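Local coordinates for protein anthranilate synthase component I (Streptococcus pneumoniae serotype 4, PDB 5KCK) that is an anthranilate synthase family protein of mixed helices and large antiparallel sheets that assembles as two chains, at residues L74-S85 with G395-M403; Q211-V222 with Q417-V428. All coordinates share one frame; numbering follows the deposited sequence.

Contact 1: residues L74-S85 with G395-M403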
# COMPACT_ATOMS: atom_id res chain seq x y z
N LEU A 74 4.53 -12.53 33.84
CA LEU A 74 4.28 -12.50 32.40
C LEU A 74 5.58 -12.56 31.61
O LEU A 74 5.69 -13.32 30.65
CB LEU A 74 3.48 -11.25 32.03
CG LEU A 74 3.29 -11.03 30.54
CD1 LEU A 74 2.22 -11.97 30.00
CD2 LEU A 74 2.96 -9.56 30.24
N TYR A 75 6.58 -11.78 32.03
CA TYR A 75 7.84 -11.78 31.29
C TYR A 75 8.53 -13.13 31.40
O TYR A 75 9.02 -13.66 30.40
CB TYR A 75 8.76 -10.68 31.80
CG TYR A 75 9.96 -10.48 30.91
CD1 TYR A 75 9.86 -9.70 29.77
CD2 TYR A 75 11.18 -11.10 31.19
CE1 TYR A 75 10.95 -9.52 28.93
CE2 TYR A 75 12.28 -10.93 30.36
CZ TYR A 75 12.15 -10.13 29.23
OH TYR A 75 13.22 -9.94 28.39
N GLU A 76 8.57 -13.68 32.61
CA GLU A 76 9.20 -14.98 32.82
C GLU A 76 8.57 -16.06 31.94
O GLU A 76 9.29 -16.88 31.35
CB GLU A 76 9.12 -15.34 34.30
CG GLU A 76 9.64 -16.70 34.65
CD GLU A 76 9.48 -16.98 36.13
OE1 GLU A 76 8.79 -17.96 36.48
OE2 GLU A 76 10.04 -16.19 36.93
N VAL A 77 7.24 -16.08 31.83
CA VAL A 77 6.58 -17.10 31.02
C VAL A 77 6.82 -16.85 29.53
O VAL A 77 6.99 -17.79 28.75
CB VAL A 77 5.08 -17.15 31.35
CG1 VAL A 77 4.31 -17.87 30.24
CG2 VAL A 77 4.87 -17.84 32.69
N ILE A 78 6.87 -15.58 29.12
CA ILE A 78 6.91 -15.26 27.70
C ILE A 78 8.32 -15.37 27.13
O ILE A 78 8.51 -15.88 26.02
CB ILE A 78 6.33 -13.86 27.47
CG1 ILE A 78 4.84 -13.85 27.78
CG2 ILE A 78 6.64 -13.37 26.06
CD1 ILE A 78 4.16 -15.09 27.40
N HIS A 79 9.32 -14.89 27.87
CA HIS A 79 10.66 -14.70 27.33
C HIS A 79 11.38 -16.03 27.15
O HIS A 79 11.46 -16.83 28.09
CB HIS A 79 11.45 -13.80 28.27
CG HIS A 79 12.88 -13.61 27.88
ND1 HIS A 79 13.26 -13.14 26.64
CD2 HIS A 79 14.03 -13.81 28.57
CE1 HIS A 79 14.57 -13.07 26.58
NE2 HIS A 79 15.07 -13.47 27.73
N LYS A 80 11.94 -16.24 25.96
CA LYS A 80 12.69 -17.46 25.63
C LYS A 80 14.07 -17.06 25.11
O LYS A 80 14.20 -16.57 23.99
CB LYS A 80 11.94 -18.30 24.60
CG LYS A 80 10.60 -18.81 25.11
CD LYS A 80 10.80 -19.80 26.26
CE LYS A 80 9.49 -20.18 26.90
NZ LYS A 80 9.64 -21.23 27.93
N SER A 81 15.10 -17.31 25.93
CA SER A 81 16.44 -16.78 25.68
C SER A 81 17.01 -17.26 24.35
O SER A 81 17.62 -16.48 23.62
CB SER A 81 17.38 -17.17 26.82
OG SER A 81 16.91 -16.70 28.07
N GLN A 82 16.85 -18.54 24.03
CA GLN A 82 17.44 -19.09 22.82
C GLN A 82 16.60 -18.83 21.57
O GLN A 82 17.03 -19.20 20.47
CB GLN A 82 17.65 -20.60 22.98
N HIS A 83 15.44 -18.19 21.70
CA HIS A 83 14.55 -17.96 20.57
C HIS A 83 14.91 -16.68 19.83
O HIS A 83 15.04 -15.62 20.44
CB HIS A 83 13.10 -17.86 21.03
CG HIS A 83 12.16 -17.44 19.94
ND1 HIS A 83 11.76 -18.30 18.93
CD2 HIS A 83 11.56 -16.26 19.68
CE1 HIS A 83 10.94 -17.66 18.12
NE2 HIS A 83 10.81 -16.42 18.55
N HIS A 84 15.02 -16.79 18.50
CA HIS A 84 15.22 -15.62 17.66
C HIS A 84 14.35 -15.73 16.42
O HIS A 84 14.02 -16.84 15.97
CB HIS A 84 16.70 -15.45 17.27
CG HIS A 84 17.29 -16.63 16.57
ND1 HIS A 84 17.21 -16.81 15.20
CD2 HIS A 84 18.00 -17.68 17.04
CE1 HIS A 84 17.83 -17.93 14.86
NE2 HIS A 84 18.32 -18.48 15.96
N SER A 85 13.96 -14.58 15.88
CA SER A 85 13.20 -14.50 14.64
C SER A 85 13.31 -13.09 14.08
O SER A 85 13.50 -12.13 14.82
CB SER A 85 11.73 -14.88 14.84
OG SER A 85 10.98 -14.60 13.68
N GLY A 395 -0.93 -4.05 22.99
CA GLY A 395 0.01 -4.49 21.98
C GLY A 395 0.52 -5.89 22.23
O GLY A 395 -0.27 -6.77 22.59
N TYR A 396 1.83 -6.12 22.07
CA TYR A 396 2.39 -7.46 22.23
C TYR A 396 3.69 -7.42 23.03
O TYR A 396 4.38 -6.40 23.10
CB TYR A 396 2.65 -8.15 20.87
CG TYR A 396 3.74 -7.51 20.03
CD1 TYR A 396 5.09 -7.83 20.23
CD2 TYR A 396 3.43 -6.61 19.01
CE1 TYR A 396 6.09 -7.24 19.45
CE2 TYR A 396 4.42 -6.02 18.23
CZ TYR A 396 5.74 -6.34 18.45
OH TYR A 396 6.70 -5.76 17.67
N LEU A 397 4.02 -8.57 23.61
CA LEU A 397 5.33 -8.86 24.19
C LEU A 397 5.87 -10.10 23.49
O LEU A 397 5.32 -11.20 23.64
CB LEU A 397 5.25 -9.07 25.70
CG LEU A 397 6.53 -9.55 26.39
CD1 LEU A 397 7.58 -8.43 26.46
CD2 LEU A 397 6.20 -10.09 27.78
N SER A 398 6.93 -9.93 22.71
CA SER A 398 7.47 -11.04 21.94
C SER A 398 8.33 -11.94 22.81
O SER A 398 8.96 -11.51 23.78
CB SER A 398 8.29 -10.52 20.77
OG SER A 398 8.86 -11.59 20.05
N ALA A 399 8.36 -13.23 22.43
CA ALA A 399 9.22 -14.20 23.10
C ALA A 399 10.69 -13.79 23.07
O ALA A 399 11.47 -14.22 23.93
CB ALA A 399 9.04 -15.57 22.46
N THR A 400 11.10 -12.99 22.08
CA THR A 400 12.45 -12.43 22.08
C THR A 400 12.70 -11.46 23.22
O THR A 400 13.85 -11.07 23.44
CB THR A 400 12.72 -11.71 20.76
OG1 THR A 400 11.88 -10.55 20.68
CG2 THR A 400 12.45 -12.63 19.57
N GLY A 401 11.66 -11.03 23.93
CA GLY A 401 11.77 -9.93 24.86
C GLY A 401 11.54 -8.56 24.26
O GLY A 401 11.51 -7.57 25.00
N ASP A 402 11.42 -8.46 22.93
CA ASP A 402 10.97 -7.23 22.30
C ASP A 402 9.51 -6.96 22.67
O ASP A 402 8.76 -7.86 23.05
CB ASP A 402 11.09 -7.31 20.78
CG ASP A 402 12.53 -7.22 20.30
OD1 ASP A 402 13.41 -6.91 21.13
OD2 ASP A 402 12.76 -7.45 19.10
N MSE A 403 9.12 -5.70 22.53
CA MSE A 403 7.79 -5.28 22.95
C MSE A 403 7.35 -4.06 22.17
O MSE A 403 8.18 -3.22 21.83
CB MSE A 403 7.77 -4.97 24.44
CG MSE A 403 6.39 -4.66 24.97
SE MSE A 403 6.41 -4.29 26.89
CE MSE A 403 7.43 -2.60 26.85
O HOH W 1 12.95 -7.24 27.23

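Contact 2: residues Q211-V222 with Q417-V428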
# COMPACT_ATOMS: atom_id res chain seq x y z
N GLN A 211 -1.18 20.02 34.96
CA GLN A 211 -2.09 19.53 33.93
C GLN A 211 -2.73 18.24 34.42
O GLN A 211 -2.11 17.46 35.14
CB GLN A 211 -1.35 19.29 32.60
CG GLN A 211 -2.20 18.65 31.52
CD GLN A 211 -1.74 19.03 30.13
OE1 GLN A 211 -2.53 19.05 29.19
NE2 GLN A 211 -0.46 19.37 30.01
N CYS A 212 -3.99 18.05 34.03
CA CYS A 212 -4.78 16.92 34.52
C CYS A 212 -5.74 16.50 33.42
O CYS A 212 -6.59 17.28 32.99
CB CYS A 212 -5.55 17.32 35.78
SG CYS A 212 -6.49 16.00 36.57
N VAL A 213 -5.60 15.26 32.95
CA VAL A 213 -6.44 14.77 31.86
C VAL A 213 -7.69 14.15 32.47
O VAL A 213 -7.62 13.11 33.14
CB VAL A 213 -5.69 13.77 30.97
CG1 VAL A 213 -6.58 13.33 29.83
CG2 VAL A 213 -4.41 14.40 30.42
N LEU A 214 -8.83 14.80 32.27
CA LEU A 214 -10.13 14.28 32.68
C LEU A 214 -10.88 13.73 31.47
O LEU A 214 -10.84 14.32 30.39
CB LEU A 214 -10.96 15.38 33.36
CG LEU A 214 -10.37 15.98 34.64
CD1 LEU A 214 -11.19 17.17 35.13
CD2 LEU A 214 -10.25 14.92 35.72
N SER A 215 -11.57 12.61 31.66
CA SER A 215 -12.20 11.90 30.56
C SER A 215 -13.69 11.69 30.81
O SER A 215 -14.17 11.72 31.94
CB SER A 215 -11.52 10.55 30.32
OG SER A 215 -11.75 9.65 31.38
N GLN A 216 -14.41 11.48 29.71
CA GLN A 216 -15.82 11.09 29.72
C GLN A 216 -15.97 9.76 29.01
O GLN A 216 -15.30 9.50 28.01
CB GLN A 216 -16.71 12.07 28.98
CG GLN A 216 -17.11 13.31 29.69
CD GLN A 216 -18.21 14.01 28.92
OE1 GLN A 216 -17.99 15.04 28.29
NE2 GLN A 216 -19.41 13.44 28.96
N ARG A 217 -16.88 8.94 29.51
CA ARG A 217 -17.22 7.67 28.89
C ARG A 217 -18.60 7.79 28.24
O ARG A 217 -19.45 8.57 28.68
CB ARG A 217 -17.19 6.55 29.92
CG ARG A 217 -17.63 5.19 29.42
CD ARG A 217 -17.37 4.16 30.49
NE ARG A 217 -15.95 4.02 30.74
CZ ARG A 217 -15.43 3.42 31.80
NH1 ARG A 217 -16.22 2.89 32.73
NH2 ARG A 217 -14.11 3.33 31.94
N PHE A 218 -18.79 7.03 27.16
CA PHE A 218 -20.07 6.94 26.46
C PHE A 218 -20.31 5.48 26.12
O PHE A 218 -19.36 4.72 25.93
CB PHE A 218 -20.09 7.78 25.17
CG PHE A 218 -19.74 9.23 25.39
CD1 PHE A 218 -18.42 9.64 25.46
CD2 PHE A 218 -20.74 10.18 25.52
CE1 PHE A 218 -18.09 10.97 25.67
CE2 PHE A 218 -20.43 11.52 25.73
CZ PHE A 218 -19.10 11.91 25.80
N SER A 219 -21.58 5.08 26.04
CA SER A 219 -21.84 3.70 25.67
C SER A 219 -23.18 3.58 24.97
O SER A 219 -24.07 4.42 25.10
CB SER A 219 -21.76 2.76 26.88
OG SER A 219 -22.83 2.96 27.78
N ALA A 220 -23.31 2.50 24.18
CA ALA A 220 -24.52 2.21 23.43
C ALA A 220 -24.78 0.71 23.43
O ALA A 220 -23.85 -0.10 23.51
CB ALA A 220 -24.42 2.70 21.98
N GLU A 221 -26.06 0.35 23.33
CA GLU A 221 -26.43 -1.04 23.06
C GLU A 221 -25.85 -1.48 21.72
O GLU A 221 -26.05 -0.81 20.70
CB GLU A 221 -27.95 -1.16 23.04
CG GLU A 221 -28.64 -0.78 24.33
CD GLU A 221 -30.15 -0.74 24.17
OE1 GLU A 221 -30.64 0.14 23.45
OE2 GLU A 221 -30.83 -1.61 24.76
N VAL A 222 -25.14 -2.60 21.71
CA VAL A 222 -24.46 -3.03 20.48
C VAL A 222 -25.50 -3.36 19.43
O VAL A 222 -26.49 -4.05 19.70
CB VAL A 222 -23.52 -4.22 20.73
CG1 VAL A 222 -22.42 -3.83 21.70
CG2 VAL A 222 -24.28 -5.44 21.23
N GLN A 417 -23.07 -6.54 26.31
CA GLN A 417 -23.95 -6.17 25.20
C GLN A 417 -23.97 -4.67 24.94
O GLN A 417 -24.93 -4.14 24.36
CB GLN A 417 -25.37 -6.70 25.43
CG GLN A 417 -25.43 -8.17 25.85
CD GLN A 417 -25.45 -9.11 24.66
OE1 GLN A 417 -24.52 -9.88 24.44
NE2 GLN A 417 -26.54 -9.05 23.89
N ARG A 418 -22.93 -3.96 25.36
CA ARG A 418 -22.79 -2.53 25.13
C ARG A 418 -21.45 -2.25 24.46
O ARG A 418 -20.54 -3.08 24.47
CB ARG A 418 -22.91 -1.73 26.43
CG ARG A 418 -24.28 -1.78 27.06
CD ARG A 418 -24.40 -0.85 28.27
NE ARG A 418 -24.45 0.56 27.90
CZ ARG A 418 -25.53 1.15 27.39
NH1 ARG A 418 -26.63 0.45 27.17
NH2 ARG A 418 -25.49 2.45 27.09
N ALA A 419 -21.33 -1.06 23.88
CA ALA A 419 -20.09 -0.59 23.27
C ALA A 419 -19.65 0.66 24.01
O ALA A 419 -20.40 1.64 24.07
CB ALA A 419 -20.28 -0.31 21.78
N TYR A 420 -18.44 0.64 24.56
CA TYR A 420 -17.94 1.73 25.39
C TYR A 420 -16.82 2.47 24.68
O TYR A 420 -15.86 1.85 24.21
CB TYR A 420 -17.43 1.22 26.74
CG TYR A 420 -18.42 0.39 27.53
CD1 TYR A 420 -18.48 -0.99 27.37
CD2 TYR A 420 -19.26 0.98 28.47
CE1 TYR A 420 -19.37 -1.76 28.11
CE2 TYR A 420 -20.14 0.23 29.21
CZ TYR A 420 -20.20 -1.13 29.03
OH TYR A 420 -21.10 -1.87 29.77
N VAL A 421 -16.94 3.79 24.62
CA VAL A 421 -15.84 4.63 24.16
C VAL A 421 -15.58 5.70 25.21
O VAL A 421 -16.45 6.03 26.02
CB VAL A 421 -16.13 5.28 22.79
CG1 VAL A 421 -16.21 4.21 21.72
CG2 VAL A 421 -17.43 6.06 22.86
N GLN A 422 -14.36 6.25 25.18
CA GLN A 422 -13.92 7.17 26.22
C GLN A 422 -12.84 8.08 25.66
O GLN A 422 -12.02 7.64 24.85
CB GLN A 422 -13.40 6.38 27.44
CG GLN A 422 -13.05 7.24 28.65
CD GLN A 422 -13.10 6.44 29.95
OE1 GLN A 422 -13.36 5.25 29.94
NE2 GLN A 422 -12.84 7.12 31.07
N ALA A 423 -12.85 9.34 26.08
CA ALA A 423 -11.83 10.28 25.64
C ALA A 423 -11.61 11.36 26.69
O ALA A 423 -12.55 11.77 27.38
CB ALA A 423 -12.19 10.93 24.30
N GLY A 424 -10.37 11.82 26.79
CA GLY A 424 -9.97 12.76 27.81
C GLY A 424 -9.55 14.11 27.23
O GLY A 424 -9.39 14.28 26.03
N ALA A 425 -9.39 15.07 28.13
CA ALA A 425 -8.92 16.39 27.74
C ALA A 425 -7.94 16.89 28.78
O ALA A 425 -8.15 16.72 29.99
CB ALA A 425 -10.08 17.38 27.59
N GLY A 426 -6.85 17.49 28.31
CA GLY A 426 -5.87 18.06 29.21
C GLY A 426 -6.34 19.37 29.79
O GLY A 426 -6.43 20.38 29.08
N ILE A 427 -6.66 19.37 31.08
CA ILE A 427 -7.10 20.58 31.76
C ILE A 427 -5.87 21.36 32.20
O ILE A 427 -4.94 20.80 32.79
CB ILE A 427 -8.00 20.25 32.95
CG1 ILE A 427 -9.10 19.26 32.54
CG2 ILE A 427 -8.57 21.53 33.56
CD1 ILE A 427 -9.87 19.68 31.29
N VAL A 428 -5.86 22.66 31.89
CA VAL A 428 -4.79 23.55 32.31
C VAL A 428 -5.40 24.77 32.99
O VAL A 428 -6.61 24.82 33.23
CB VAL A 428 -3.91 23.97 31.12
CG1 VAL A 428 -2.99 22.84 30.73
CG2 VAL A 428 -4.77 24.39 29.93

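Contact 1: residues L74-S85 with G395-M403
Leu397 meets Leu74, Tyr75 and Ile78 where the tip of a beta hairpin packs under the end of helix 70-78. Strand 396-398 leads into a type I turn, Ser398 to Gly401, which holds Ala399 and is followed by a G1 bulge. With Leu397 CG opposite the backbone N (chi1 172°), CD2 is carried to the helix. Of the side-chain atoms round it, Ile78 CG2 lies nearest to Leu397 CD2, at 3.7 Å; Leu74 meets the methyl tip to tip, while the Tyr75 side chain crosses Leu397 at about a right angle. The branched ends of Leu74, Ile78 and Leu397 let methyls meet from several directions without polar atoms.

The chain leaves helical geometry at His79, and the turn supplies the next acceptor: Lys80 N donates to Ala399 O at 2.9 Å in a nearly straight bond (175°) lying in the carbonyl plane. His79 ND1 adds a weak, bent bond to the same oxygen. Tyr75 OH lies over the centre of the imidazole, 3.6 Å above its plane. The small Ala399 brings its CB up to His83 CD2, beside which Thr400 CG2 also packs. One water joins the segments, 3.0 Å from Tyr75 OH and donating to Gly401 O at 2.7 Å. Gly401 takes a positive phi (88°), which suits glycine in the bulge.

Behind this shell, Thr400 OG1 accepts from Asp402 N in an ST turn, Met355 of helix 354-361 covers Tyr75 and Leu397, and Ser398 OG is bonded to Phe89 O.

Contact 2: residues Q211-V222 with Q417-V428
Gln422 sits opposite Arg217 in a long antiparallel beta ladder, strand 211-221 against strand 418-427, and its side chain ties the two strands together over one face of the sheet. CG stands anti to the backbone N (chi1 -174°), which lays the extended chain across toward strand 211-221. CB and CG pass Gln216 O, with CG 3.3 Å from that oxygen. At the tip the amide splits its two ends between two partners. NE2 donates to Ser215 OG at 2.8 Å, with the hydroxyl in the amide plane, and Glu383 is a further partner of that hydroxyl. OE1 is gripped side-on by Arg217, whose NE lies 3.0 Å and NH2 2.9 Å from it. The guanidinium and amide planes stand 77° apart: NH2 uses a lone pair in the carbonyl plane, whereas NE comes from above it. NH2 has a second acceptor, Lys386 O. Glutamine suits the place because it can donate and accept at once, with the rotation of its amide fixed by the bonds at its two ends.

The face carrying Leu214, Phe218, Val421 and Ile427 is largely apolar in its contacts across the strands. Leu214 CD1 meets Ile427 CG1 at about a right angle between the side chains, and helix 190-205 packs on both residues; helix 433-446 covers Phe218 and Ala423. At Gly424, with no side chain to intervene, the strands draw together until its CA is 3.6 Å from Ser215 CA.

Toward the far end Arg418 repeats the side-on grip on a hydroxyl that also bonds His187. Its guanidinium lies over the Ala220 backbone, with NE 2.9 Å and NH2 2.8 Å from Ser219 OG, nearly in plane.

Contacts 1 and 2 lie on opposite sides of the centre of the chain, about 33 Å apart between centres and 16 Å between nearest atoms, so they do not touch. Strand 393-398 of contact 1 and the strands of contact 2 belong to different antiparallel sheets. Residues 395-403 and 417-428 are nonetheless close in sequence, joined through strands 403-407 and 411-415; the latter pairs directly with strand 418-427. Contact 1 brings the N-terminal part of the chain to this late region, whereas both strands of contact 2 come from the later part. Tyr396 in contact 1 packs on Leu29 of the second subunit. At contact 2, Gln417 N bonds a glycerol molecule, probably from the crystallisation liquor.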